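Local atomic coordinates of UDP-galactopyranose mutase (Deinococcus radiodurans, PDB entry 3HDQ), a protein that binds FAD and UDP-galactopyranose and probably interconverts the latter with UDP-galactofuranose. Residues E245-F249 / I250-H254. Numbering follows the deposited sequence.
Sequences EIADF and IPFQH
Ile-250 lays its CD1 across the CG1 branch of Ile-246, 3.4 Å away, a tight apolar touch within a turn in the loop between strands 235-239 and 252-257 of the parallel, Rossmann-type FAD-binding sheet. The turn illustrates how one carbonyl can order a short connection: Ile-246 O accepts hydrogen bonds from both Phe-249 N (3.2 Å) and Ile-250 N (3.1 Å), three and four residues on, the latter nearly straight with an N-H...O angle of 166°. The same oxygen sits over the centre of one face of the Phe-249 ring. That ring is folded back along the turn because its CG lies between the backbone N and the carbonyl carbon (chi1 60°), which brings CE2 within 3.7 Å of Ile-250 CG1. Replacing Phe-249 by an alanine takes away the ring over Ile-246 O and would probably leave Ile-250 CG1 without its aromatic neighbour. At the dimer interface, Ile-250 packs on Ile-250 of the second subunit and Asp-248 forms a salt bridge with Lys-28 of that chain. As the chain leaves for strand 252-257, Phe-252 directs a ring edge at Ala-247 O, and a water donates to Ala-247 O (2.7 Å) and Ile-250 O (2.6 Å).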
ATOM      1  N   GLU A 245      12.225  18.715   7.029  1.00 32.37           N
ATOM      2  CA  GLU A 245      13.281  18.405   6.065  1.00 36.25           C
ATOM      3  C   GLU A 245      13.038  19.104   4.723  1.00 32.38           C
ATOM      4  O   GLU A 245      13.900  19.086   3.850  1.00 35.19           O
ATOM      5  CB  GLU A 245      13.416  16.898   5.848  1.00 31.33           C
ATOM      6  CG  GLU A 245      13.618  16.085   7.120  1.00 37.67           C
ATOM      7  CD  GLU A 245      13.595  14.589   6.854  1.00 39.97           C
ATOM      8  OE1 GLU A 245      12.556  13.945   7.111  1.00 40.13           O
ATOM      9  OE2 GLU A 245      14.606  14.062   6.357  1.00 47.54           O
ATOM     10  N   ILE A 246      11.888  19.761   4.590  1.00 30.65           N
ATOM     11  CA  ILE A 246      11.417  20.229   3.289  1.00 31.08           C
ATOM     12  C   ILE A 246      11.039  21.715   3.265  1.00 37.20           C
ATOM     13  O   ILE A 246      11.145  22.377   2.231  1.00 35.96           O
ATOM     14  CB  ILE A 246      10.224  19.352   2.825  1.00 36.01           C
ATOM     15  CG1 ILE A 246      10.590  18.626   1.543  1.00 39.70           C
ATOM     16  CG2 ILE A 246       8.907  20.128   2.739  1.00 39.16           C
ATOM     17  CD1 ILE A 246      11.812  17.779   1.722  1.00 40.36           C
ATOM     18  N   ALA A 247      10.627  22.234   4.417  1.00 39.92           N
ATOM     19  CA  ALA A 247      10.050  23.579   4.522  1.00 40.09           C
ATOM     20  C   ALA A 247      10.985  24.760   4.213  1.00 39.18           C
ATOM     21  O   ALA A 247      10.521  25.866   3.977  1.00 36.09           O
ATOM     22  CB  ALA A 247       9.404  23.764   5.890  1.00 38.57           C
ATOM     23  N   ASP A 248      12.293  24.534   4.210  1.00 42.15           N
ATOM     24  CA  ASP A 248      13.228  25.608   3.901  1.00 36.66           C
ATOM     25  C   ASP A 248      13.324  25.898   2.413  1.00 41.39           C
ATOM     26  O   ASP A 248      13.654  27.014   2.020  1.00 39.88           O
ATOM     27  CB  ASP A 248      14.621  25.285   4.442  1.00 50.66           C
ATOM     28  CG  ASP A 248      14.704  25.438   5.938  1.00 54.59           C
ATOM     29  OD1 ASP A 248      13.770  26.040   6.511  1.00 51.56           O
ATOM     30  OD2 ASP A 248      15.697  24.962   6.535  1.00 57.13           O
ATOM     31  N   PHE A 249      13.044  24.902   1.579  1.00 40.34           N
ATOM     32  CA  PHE A 249      13.262  25.079   0.147  1.00 40.30           C
ATOM     33  C   PHE A 249      12.060  24.834  -0.765  1.00 37.42           C
ATOM     34  O   PHE A 249      12.038  25.307  -1.893  1.00 45.46           O
ATOM     35  CB  PHE A 249      14.488  24.286  -0.332  1.00 38.66           C
ATOM     36  CG  PHE A 249      14.392  22.804  -0.101  1.00 42.39           C
ATOM     37  CD1 PHE A 249      15.005  22.218   0.997  1.00 41.78           C
ATOM     38  CD2 PHE A 249      13.713  21.991  -0.997  1.00 39.48           C
ATOM     39  CE1 PHE A 249      14.931  20.845   1.204  1.00 40.02           C
ATOM     40  CE2 PHE A 249      13.635  20.626  -0.799  1.00 33.07           C
ATOM     41  CZ  PHE A 249      14.246  20.051   0.304  1.00 39.33           C
ATOM     42  N   ILE A 250      11.056  24.106  -0.302  1.00 38.71           N
ATOM     43  CA  ILE A 250       9.883  23.939  -1.144  1.00 36.82           C
ATOM     44  C   ILE A 250       8.910  25.078  -0.895  1.00 36.03           C
ATOM     45  O   ILE A 250       8.415  25.237   0.213  1.00 36.58           O
ATOM     46  CB  ILE A 250       9.170  22.593  -0.925  1.00 36.69           C
ATOM     47  CG1 ILE A 250      10.059  21.426  -1.345  1.00 34.20           C
ATOM     48  CG2 ILE A 250       7.882  22.547  -1.729  1.00 37.46           C
ATOM     49  CD1 ILE A 250       9.351  20.087  -1.259  1.00 35.31           C
ATOM     50  N   PRO A 251       8.625  25.875  -1.935  1.00 37.66           N
ATOM     51  CA  PRO A 251       7.714  27.019  -1.804  1.00 37.78           C
ATOM     52  C   PRO A 251       6.243  26.622  -1.595  1.00 38.60           C
ATOM     53  O   PRO A 251       5.703  25.827  -2.376  1.00 39.65           O
ATOM     54  CB  PRO A 251       7.884  27.757  -3.134  1.00 37.45           C
ATOM     55  CG  PRO A 251       8.375  26.746  -4.083  1.00 42.82           C
ATOM     56  CD  PRO A 251       9.164  25.739  -3.297  1.00 42.04           C
ATOM     57  N   PHE A 252       5.618  27.184  -0.555  1.00 31.38           N
ATOM     58  CA  PHE A 252       4.191  27.026  -0.294  1.00 29.65           C
ATOM     59  C   PHE A 252       3.582  28.319   0.251  1.00 31.79           C
ATOM     60  O   PHE A 252       4.244  29.067   0.955  1.00 31.60           O
ATOM     61  CB  PHE A 252       3.934  25.873   0.689  1.00 27.55           C
ATOM     62  CG  PHE A 252       4.586  26.055   2.038  1.00 25.22           C
ATOM     63  CD1 PHE A 252       3.881  26.609   3.095  1.00 26.48           C
ATOM     64  CD2 PHE A 252       5.901  25.663   2.248  1.00 24.03           C
ATOM     65  CE1 PHE A 252       4.477  26.767   4.351  1.00 28.97           C
ATOM     66  CE2 PHE A 252       6.511  25.814   3.495  1.00 26.88           C
ATOM     67  CZ  PHE A 252       5.795  26.368   4.553  1.00 27.31           C
ATOM     68  N   GLN A 253       2.312  28.564  -0.062  1.00 32.37           N
ATOM     69  CA  GLN A 253       1.623  29.778   0.363  1.00 36.10           C
ATOM     70  C   GLN A 253       0.955  29.671   1.739  1.00 43.40           C
ATOM     71  O   GLN A 253       0.897  30.647   2.488  1.00 43.20           O
ATOM     72  CB  GLN A 253       0.579  30.188  -0.679  1.00 38.25           C
ATOM     73  CG  GLN A 253       1.180  30.583  -2.008  1.00 46.24           C
ATOM     74  CD  GLN A 253       2.199  31.697  -1.853  1.00 62.00           C
ATOM     75  OE1 GLN A 253       1.836  32.849  -1.593  1.00 67.62           O
ATOM     76  NE2 GLN A 253       3.485  31.361  -2.002  1.00 52.78           N
ATOM     77  N   HIS A 254       0.431  28.494   2.061  1.00 37.26           N
ATOM     78  CA  HIS A 254      -0.207  28.287   3.353  1.00 37.06           C
ATOM     79  C   HIS A 254       0.073  26.884   3.883  1.00 33.15           C
ATOM     80  O   HIS A 254       0.205  25.945   3.107  1.00 33.54           O
ATOM     81  CB  HIS A 254      -1.717  28.532   3.267  1.00 30.55           C
ATOM     82  CG  HIS A 254      -2.372  28.680   4.604  1.00 42.94           C
ATOM     83  ND1 HIS A 254      -2.586  29.905   5.198  1.00 42.44           N
ATOM     84  CD2 HIS A 254      -2.831  27.750   5.479  1.00 40.19           C
ATOM     85  CE1 HIS A 254      -3.163  29.726   6.375  1.00 39.10           C
ATOM     86  NE2 HIS A 254      -3.316  28.429   6.568  1.00 36.50           N
TER
HETATM   87  O   HOH W   1       9.578  26.974   1.755  1.00 36.77           O